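Local coordinates for protein HI1317 (Haemophilus influenzae, PDB 1JOV) that probably interconverts the alpha and beta anomers of glucose 6-phosphate, as a member of the glucose-6-phosphate 1-epimerase family, at residues 52-57 and 209-214; 121-126 and 135-140; 155-160 and 240-245. One frame throughout, in Å; residues are numbered along the deposited sequence. Where two conformers were deposited one is given.

Contact 1. Residues 52-57 and 209-214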
# COMPACT_ATOMS: atom_id res chain seq x y z
N GLN A 52 0.39 -0.73 -17.51
CA GLN A 52 0.60 -1.76 -16.52
C GLN A 52 -0.10 -1.33 -15.24
O GLN A 52 -0.19 -0.14 -14.94
CB GLN A 52 2.11 -1.94 -16.29
CG GLN A 52 2.95 -2.47 -17.52
CD GLN A 52 3.45 -1.35 -18.41
OE1 GLN A 52 3.36 -0.21 -18.04
NE2 GLN A 52 4.01 -1.69 -19.59
N ASP A 53 -0.49 -2.29 -14.44
CA ASP A 53 -1.01 -1.97 -13.14
C ASP A 53 0.03 -1.11 -12.38
O ASP A 53 1.23 -1.35 -12.50
CB ASP A 53 -1.30 -3.27 -12.35
CG ASP A 53 -2.25 -3.20 -11.15
OD1 ASP A 53 -2.24 -2.15 -10.48
OD2 ASP A 53 -2.99 -4.18 -10.91
N VAL A 54 -0.42 -0.14 -11.59
CA VAL A 54 0.49 0.64 -10.76
C VAL A 54 0.98 -0.13 -9.55
O VAL A 54 2.12 0.12 -9.05
CB VAL A 54 -0.14 1.97 -10.31
CG1 VAL A 54 0.75 2.68 -9.34
CG2 VAL A 54 -0.36 2.85 -11.52
N LEU A 55 0.15 -1.07 -9.04
CA LEU A 55 0.53 -1.80 -7.85
C LEU A 55 0.95 -3.26 -8.16
O LEU A 55 0.46 -3.88 -9.14
CB LEU A 55 -0.66 -1.85 -6.92
CG LEU A 55 -1.07 -0.45 -6.44
CD1 LEU A 55 -2.32 -0.61 -5.62
CD2 LEU A 55 -0.00 0.18 -5.56
N TRP A 56 1.79 -3.79 -7.33
CA TRP A 56 2.16 -5.18 -7.52
C TRP A 56 1.47 -6.08 -6.55
O TRP A 56 1.28 -5.76 -5.33
CB TRP A 56 3.70 -5.27 -7.35
CG TRP A 56 4.29 -6.65 -7.37
CD1 TRP A 56 4.88 -7.27 -8.51
CD2 TRP A 56 4.58 -7.50 -6.27
NE1 TRP A 56 5.36 -8.51 -8.16
CE2 TRP A 56 5.21 -8.67 -6.80
CE3 TRP A 56 4.28 -7.46 -4.92
CZ2 TRP A 56 5.57 -9.74 -5.99
CZ3 TRP A 56 4.60 -8.54 -4.10
CH2 TRP A 56 5.29 -9.66 -4.64
N LEU A 57 1.09 -7.25 -7.05
CA LEU A 57 0.42 -8.28 -6.24
C LEU A 57 1.16 -9.58 -6.53
O LEU A 57 1.36 -9.89 -7.72
CB LEU A 57 -1.04 -8.48 -6.62
CG LEU A 57 -1.79 -9.58 -5.91
CD1 LEU A 57 -1.85 -9.28 -4.37
CD2 LEU A 57 -3.22 -9.59 -6.48
N PHE A 209 9.41 -0.09 -17.62
CA PHE A 209 8.07 0.17 -18.14
C PHE A 209 8.02 1.59 -18.72
O PHE A 209 7.00 2.04 -19.26
CB PHE A 209 7.05 0.15 -16.97
CG PHE A 209 6.62 -1.23 -16.54
CD1 PHE A 209 6.81 -2.31 -17.36
CD2 PHE A 209 5.94 -1.42 -15.33
CE1 PHE A 209 6.43 -3.56 -16.99
CE2 PHE A 209 5.54 -2.70 -14.95
CZ PHE A 209 5.75 -3.77 -15.77
N ASN A 210 9.12 2.30 -18.58
CA ASN A 210 9.21 3.66 -19.08
C ASN A 210 8.10 4.63 -18.58
O ASN A 210 7.35 5.19 -19.37
CB ASN A 210 9.31 3.63 -20.65
CG ASN A 210 10.52 2.81 -21.14
OD1 ASN A 210 11.67 3.20 -20.93
ND2 ASN A 210 10.27 1.69 -21.81
N ARG A 211 8.01 4.83 -17.27
CA ARG A 211 7.06 5.73 -16.64
C ARG A 211 7.63 6.22 -15.33
O ARG A 211 8.64 5.69 -14.84
CB ARG A 211 5.75 5.03 -16.35
CG ARG A 211 5.80 3.94 -15.29
CD ARG A 211 4.62 2.95 -15.39
NE ARG A 211 4.52 1.99 -14.27
CZ ARG A 211 3.42 1.30 -13.95
NH1 ARG A 211 2.31 1.46 -14.69
NH2 ARG A 211 3.42 0.46 -12.92
N THR A 212 6.99 7.22 -14.72
CA THR A 212 7.37 7.65 -13.40
C THR A 212 6.17 7.58 -12.48
O THR A 212 5.14 8.15 -12.81
CB THR A 212 7.75 9.11 -13.46
OG1 THR A 212 9.00 9.18 -14.14
CG2 THR A 212 8.13 9.65 -12.09
N ILE A 213 6.35 6.92 -11.36
CA ILE A 213 5.31 6.89 -10.35
C ILE A 213 5.60 8.02 -9.39
O ILE A 213 6.58 7.97 -8.63
CB ILE A 213 5.29 5.52 -9.63
CG1 ILE A 213 4.99 4.37 -10.58
CG2 ILE A 213 4.29 5.53 -8.48
CD1 ILE A 213 4.75 3.05 -9.90
N ALA A 214 4.75 9.05 -9.41
CA ALA A 214 5.02 10.20 -8.51
C ALA A 214 4.22 10.06 -7.20
O ALA A 214 3.06 9.68 -7.28
CB ALA A 214 4.62 11.45 -9.19
O HOH W 1 1.87 2.49 -17.48
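Arg211 reaches from strand 211-218 to the loop 52-57 and grips two successive backbone carbonyls, within the beta-sandwich of the aldose 1-epimerase fold. Arg211 NH1 donates to Gln52 O at 3.0 Å. Arg211 NH2 donates to Asp53 O at 2.9 Å, with an N-H...O angle of 166°. Both oxygens lie near the guanidinium plane, so the pair of bonds fixes the rotation of the group. Asn154 strengthens this polar knot: its O accepts from NH2 and its ND2 donates to Asp53 O. Arg211 is buried, and the buried apolar side is two residues further along the strand, at Ile213. There Val54 CG1 meets Ile213 CD1 at 4.1 Å, and Ile266 and Leu268 of strand 261-268 touch both side chains. Asp53 points its CB away from 209-214 and closes an Asx turn, OD1 accepting from Leu55 N; its OD2 bonds to Ser44.

The Gln52 end is partly exposed and hydrated, though its side chain lies close on the Phe209 ring, the amide plane 6° from the ring plane. Gln52 CG, anti to the carbonyl carbon (chi1 -64°), sits 3.5 Å above the Phe209 ring centre in a CH-pi contact. Gln52 has two conformers, so this stack describes one of them. In that conformer a water accepts from Arg211 NH1 at 3.0 Å and donates to Gln52 OE1 at 3.1 Å.

Contact 2. Residues 121-126 and 135-140; sequences IEAKVS and LTFTHY
The beta hairpin of strands 121-129 and 133-139 pairs Lys124 with Thr138 and Ser126 with Thr136, both antiparallel hydrogen-bonded pairs. Between and beside them, Val125 with Phe137 and Ala123 with His139 are non-hydrogen-bonded pairs. The hairpin sits in the large antiparallel sheet, with strand 107-115 on one flank and strand 261-268 on the other. Lys124 N donates to Thr138 O at 2.9 Å, in the carbonyl plane. The ladder ends with Tyr140 N to Glu122 O at 2.8 Å, the donor lying above the carbonyl plane. Here Glu122 and Ala123 form a classic beta bulge opposite Leu114, and the Glu122 carboxylate makes a salt bridge to Arg94.

Ala123, Val125, Phe137 and His139 share one face of the sheet. Phe137 CG is anti to the backbone N (chi1 168°), and from there the ring reaches Ala123 and Val125. The Phe137 and Val125 side chains cross at about a right angle, with Val125 CG2 near the ring plane, 3.9 Å from Phe137 CD1. Ala123 CB touches Phe137 CE1 obliquely at 3.6 Å. Ala147 and Leu149 of strand 145-154 also pack on Phe137.

Lys124, Ser126, Thr136 and Thr138 occupy the other face. Ser126 OG packs 3.5 Å from Thr136 CB. One water joins the two hydroxyls, at 2.7 Å from Ser126 OG and 2.9 Å from Thr136 OG1. Tyr140 lies near the end of the hairpin, its CD2 3.8 Å from Ile121 CG1, and Lys124 CB lies at the edge of its ring. A second water donates to both Ile121 O and Tyr140 O. The face turned to strand 145-154 is thus mainly apolar, with His139, its ND1 bonded to Tyr77, as the polar exception. On the other face the Ser126 and Thr136 hydroxyls share one water.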
# COMPACT_ATOMS: atom_id res chain seq x y z
N ILE A 121 -16.05 2.06 16.28
CA ILE A 121 -15.11 2.36 15.20
C ILE A 121 -13.66 2.29 15.74
O ILE A 121 -13.41 2.75 16.86
CB ILE A 121 -15.37 3.77 14.57
CG1 ILE A 121 -14.39 4.00 13.42
CG2 ILE A 121 -15.24 4.88 15.60
CD1 ILE A 121 -14.69 3.16 12.20
N GLU A 122 -12.72 1.69 14.96
CA GLU A 122 -11.32 1.69 15.34
C GLU A 122 -10.46 2.49 14.32
O GLU A 122 -9.52 3.16 14.69
CB GLU A 122 -10.80 0.23 15.47
CG GLU A 122 -9.35 0.20 15.89
CD GLU A 122 -9.00 -1.30 16.13
OE1 GLU A 122 -9.89 -2.07 16.66
OE2 GLU A 122 -7.89 -1.72 15.77
N ALA A 123 -10.83 2.42 13.02
CA ALA A 123 -10.01 3.08 11.98
C ALA A 123 -10.87 3.21 10.73
O ALA A 123 -11.91 2.54 10.54
CB ALA A 123 -8.69 2.28 11.69
N LYS A 124 -10.40 4.07 9.86
CA LYS A 124 -11.09 4.30 8.61
C LYS A 124 -10.08 4.30 7.44
O LYS A 124 -8.93 4.65 7.66
CB LYS A 124 -11.85 5.62 8.69
CG LYS A 124 -12.72 5.97 7.47
CD LYS A 124 -13.68 7.09 7.79
CE LYS A 124 -12.95 8.38 8.16
NZ LYS A 124 -13.87 9.54 8.24
N VAL A 125 -10.47 3.94 6.25
CA VAL A 125 -9.60 4.16 5.08
C VAL A 125 -10.47 4.75 4.00
O VAL A 125 -11.56 4.24 3.72
CB VAL A 125 -8.96 2.86 4.54
CG1 VAL A 125 -8.40 3.10 3.15
CG2 VAL A 125 -7.86 2.37 5.48
N SER A 126 -9.98 5.83 3.37
CA SER A 126 -10.70 6.30 2.21
C SER A 126 -9.80 6.17 0.99
O SER A 126 -8.60 6.34 1.05
CB SER A 126 -11.09 7.82 2.28
OG SER A 126 -9.94 8.64 2.42
N LEU A 135 -5.13 7.60 -1.08
CA LEU A 135 -5.50 6.69 -0.04
C LEU A 135 -5.14 7.27 1.35
O LEU A 135 -3.98 7.60 1.58
CB LEU A 135 -4.70 5.44 -0.29
CG LEU A 135 -5.04 4.23 0.51
CD1 LEU A 135 -4.59 2.98 -0.22
CD2 LEU A 135 -4.44 4.30 1.89
N THR A 136 -6.10 7.40 2.23
CA THR A 136 -5.87 7.99 3.56
C THR A 136 -6.30 7.02 4.63
O THR A 136 -7.35 6.39 4.49
CB THR A 136 -6.74 9.25 3.74
OG1 THR A 136 -6.37 10.21 2.76
CG2 THR A 136 -6.54 9.84 5.12
N PHE A 137 -5.50 6.88 5.66
CA PHE A 137 -5.81 6.04 6.79
C PHE A 137 -6.00 6.94 8.03
O PHE A 137 -5.17 7.80 8.24
CB PHE A 137 -4.68 5.01 7.11
CG PHE A 137 -4.81 4.29 8.43
CD1 PHE A 137 -5.53 3.11 8.52
CD2 PHE A 137 -4.26 4.78 9.62
CE1 PHE A 137 -5.70 2.44 9.74
CE2 PHE A 137 -4.42 4.14 10.84
CZ PHE A 137 -5.14 2.95 10.92
N THR A 138 -7.06 6.75 8.83
CA THR A 138 -7.26 7.52 10.06
C THR A 138 -7.45 6.55 11.17
O THR A 138 -8.26 5.59 11.10
CB THR A 138 -8.54 8.40 9.98
OG1 THR A 138 -8.45 9.20 8.77
CG2 THR A 138 -8.59 9.37 11.23
N HIS A 139 -6.86 6.93 12.29
CA HIS A 139 -6.87 6.19 13.52
C HIS A 139 -7.89 6.73 14.53
O HIS A 139 -7.84 7.90 14.82
CB HIS A 139 -5.45 6.45 14.10
CG HIS A 139 -5.25 6.12 15.52
ND1 HIS A 139 -5.61 4.92 16.11
CD2 HIS A 139 -4.65 6.85 16.50
CE1 HIS A 139 -5.21 4.93 17.38
NE2 HIS A 139 -4.69 6.10 17.65
N TYR A 140 -8.75 5.86 15.05
CA TYR A 140 -9.69 6.25 16.07
C TYR A 140 -9.50 5.43 17.33
O TYR A 140 -10.43 5.26 18.13
CB TYR A 140 -11.12 6.10 15.55
CG TYR A 140 -11.41 7.12 14.45
CD1 TYR A 140 -11.43 8.48 14.69
CD2 TYR A 140 -11.68 6.68 13.17
CE1 TYR A 140 -11.70 9.36 13.63
CE2 TYR A 140 -11.94 7.53 12.14
CZ TYR A 140 -11.94 8.87 12.35
OH TYR A 140 -12.19 9.74 11.32
O HOH W 2 -13.32 5.36 18.50
O HOH W 3 -8.23 9.59 0.57

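Contact 3. Residues 155-160 and 240-245; sequences IGDINQ and GYQKML
The backbones of 155-160 and 240-245 meet through two hydrogen bonds, Ile155 N to Lys243 O at 2.9 Å and Ile158 N to Gln242 O at 2.7 Å. The first is nearly straight at 168°, its donor above the carbonyl plane; the second is bent to 135°. Gln242 O also receives a CA-H...O contact from Asp157. Each segment carries a short 3-10 turn: Lys243 N bonds to Gly240 O, and Gln160 N bonds to Asp157 O.

Ile155 lies against the other backbone. Ile155 CG1 stands between the backbone N and the carbonyl carbon (chi1 52°), and touches Lys243 C at 3.3 Å. Ile155 CD1 extends to Met244 O at 3.6 Å. Lys243 is exposed, and its aliphatic part folds back over the loop. Lys243 CD comes to 3.2 Å from Gly156 O.

Ile158 uses both of its branches. Ile158 CG2 approaches the Tyr241 ring obliquely, 3.7 Å from Tyr241 CE2, the two side chains crossing at about a right angle. Ile158 CD1 lies nearer to Met244 O and meets Leu245 CD1 only loosely, at 4.4 Å. Gln242 CG lies over one face of the Tyr241 ring, offset toward its rim, and Gln242 NE2 bonds to Thr239. Trp229 and His230 also meet the Tyr241 ring. Leu245 also packs on Val161 and Val163 of strand 161-164.

The contact lies where strand 145-154 runs out and strand 244-251 begins. These strands are antiparallel neighbours in one sheet of the sandwich, and Leu245 pairs with Phe153. They carry the predicted active-site residues His150 and Glu248. The Met244 side chain is about 7 Å from that of His150, so this junction borders the probable catalytic site of the epimerase fold.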
# COMPACT_ATOMS: atom_id res chain seq x y z
N ILE A 155 6.85 -2.65 -11.09
CA ILE A 155 7.86 -2.05 -11.96
C ILE A 155 8.36 -3.09 -12.98
O ILE A 155 8.24 -4.30 -12.72
CB ILE A 155 9.04 -1.57 -11.11
CG1 ILE A 155 9.50 -2.68 -10.20
CG2 ILE A 155 8.70 -0.31 -10.31
CD1 ILE A 155 10.84 -2.61 -9.74
N GLY A 156 8.97 -2.63 -14.08
CA GLY A 156 9.47 -3.56 -15.11
C GLY A 156 10.66 -4.42 -14.72
O GLY A 156 10.67 -5.65 -14.96
N ASP A 157 11.61 -3.81 -14.01
CA ASP A 157 12.81 -4.54 -13.57
C ASP A 157 13.46 -3.76 -12.47
O ASP A 157 13.75 -2.56 -12.66
CB ASP A 157 13.83 -4.66 -14.72
CG ASP A 157 14.81 -5.85 -14.53
OD1 ASP A 157 15.03 -6.34 -13.39
OD2 ASP A 157 15.41 -6.40 -15.49
N ILE A 158 13.65 -4.41 -11.31
CA ILE A 158 14.30 -3.74 -10.19
C ILE A 158 15.66 -3.14 -10.61
O ILE A 158 16.05 -2.15 -10.04
CB ILE A 158 14.47 -4.65 -8.96
CG1 ILE A 158 14.90 -3.81 -7.76
CG2 ILE A 158 15.46 -5.78 -9.24
CD1 ILE A 158 14.00 -2.61 -7.47
N ASN A 159 16.29 -3.63 -11.66
CA ASN A 159 17.57 -3.05 -12.07
C ASN A 159 17.52 -1.75 -12.85
O ASN A 159 18.54 -1.07 -13.02
CB ASN A 159 18.39 -4.07 -12.82
CG ASN A 159 18.61 -5.25 -12.00
OD1 ASN A 159 18.97 -5.12 -10.83
ND2 ASN A 159 18.37 -6.44 -12.56
N GLN A 160 16.32 -1.38 -13.28
CA GLN A 160 16.12 -0.25 -14.10
C GLN A 160 15.30 0.79 -13.37
O GLN A 160 14.70 1.61 -14.02
CB GLN A 160 15.45 -0.67 -15.43
CG GLN A 160 16.33 -1.52 -16.37
CD GLN A 160 15.64 -1.91 -17.69
OE1 GLN A 160 15.77 -1.21 -18.69
NE2 GLN A 160 14.95 -3.04 -17.68
N GLY A 240 9.89 -12.75 -7.60
CA GLY A 240 9.05 -11.62 -7.28
C GLY A 240 9.78 -10.32 -7.07
O GLY A 240 9.28 -9.30 -7.49
N TYR A 241 10.95 -10.30 -6.41
CA TYR A 241 11.56 -9.01 -6.09
C TYR A 241 11.87 -8.18 -7.32
O TYR A 241 12.04 -6.96 -7.21
CB TYR A 241 12.89 -9.15 -5.30
CG TYR A 241 14.09 -9.52 -6.20
CD1 TYR A 241 14.35 -10.84 -6.55
CD2 TYR A 241 14.98 -8.58 -6.68
CE1 TYR A 241 15.42 -11.23 -7.33
CE2 TYR A 241 16.07 -8.95 -7.47
CZ TYR A 241 16.29 -10.27 -7.79
OH TYR A 241 17.37 -10.64 -8.57
N GLN A 242 11.96 -8.81 -8.49
CA GLN A 242 12.39 -8.08 -9.67
C GLN A 242 11.36 -7.15 -10.20
O GLN A 242 11.68 -6.23 -10.97
CB GLN A 242 12.72 -9.09 -10.79
CG GLN A 242 13.81 -10.04 -10.44
CD GLN A 242 14.30 -10.81 -11.64
OE1 GLN A 242 15.40 -10.57 -12.12
NE2 GLN A 242 13.50 -11.76 -12.11
N LYS A 243 10.10 -7.35 -9.78
CA LYS A 243 9.01 -6.58 -10.39
C LYS A 243 8.31 -5.69 -9.38
O LYS A 243 7.25 -5.11 -9.68
CB LYS A 243 7.98 -7.53 -11.06
CG LYS A 243 8.55 -8.41 -12.20
CD LYS A 243 8.65 -7.75 -13.55
CE LYS A 243 8.94 -8.82 -14.60
NZ LYS A 243 10.03 -9.80 -14.20
N MET A 244 8.93 -5.49 -8.22
CA MET A 244 8.28 -4.71 -7.15
C MET A 244 9.31 -3.84 -6.42
O MET A 244 10.53 -4.04 -6.49
CB MET A 244 7.60 -5.62 -6.16
CG MET A 244 8.50 -6.63 -5.54
SD MET A 244 9.48 -6.06 -4.19
CE MET A 244 8.29 -6.36 -3.00
N LEU A 245 8.79 -2.81 -5.79
CA LEU A 245 9.55 -2.01 -4.86
C LEU A 245 8.53 -1.36 -3.90
O LEU A 245 7.55 -0.75 -4.34
CB LEU A 245 10.33 -0.94 -5.58
CG LEU A 245 11.15 0.04 -4.76
CD1 LEU A 245 12.10 -0.81 -3.90
CD2 LEU A 245 11.92 1.01 -5.67

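Overall arrangement
Contacts 1 and 3 are neighbours, with centres about 10 Å apart. They touch directly: the Trp56 ring packs on Lys243 and Met244, and the Phe209 ring on Ile155 and Gly156. Contact 2 lies across the centre of the chain. Contacts 1 and 2 nevertheless both reach the eight-strand sheet, while contact 3 joins the ends of two strands of the seven-strand sheet. In contacts 1 and 2 no touching residue is exposed. Contact 3 lies farthest from the chain's centre, with exposed Lys243 at its edge. Contact 2 is regular strand pairing, one face turned inward. Contact 1 relies on an arginine bonded to loop carbonyls, and contact 3 on two backbone bonds with isoleucines packed around them.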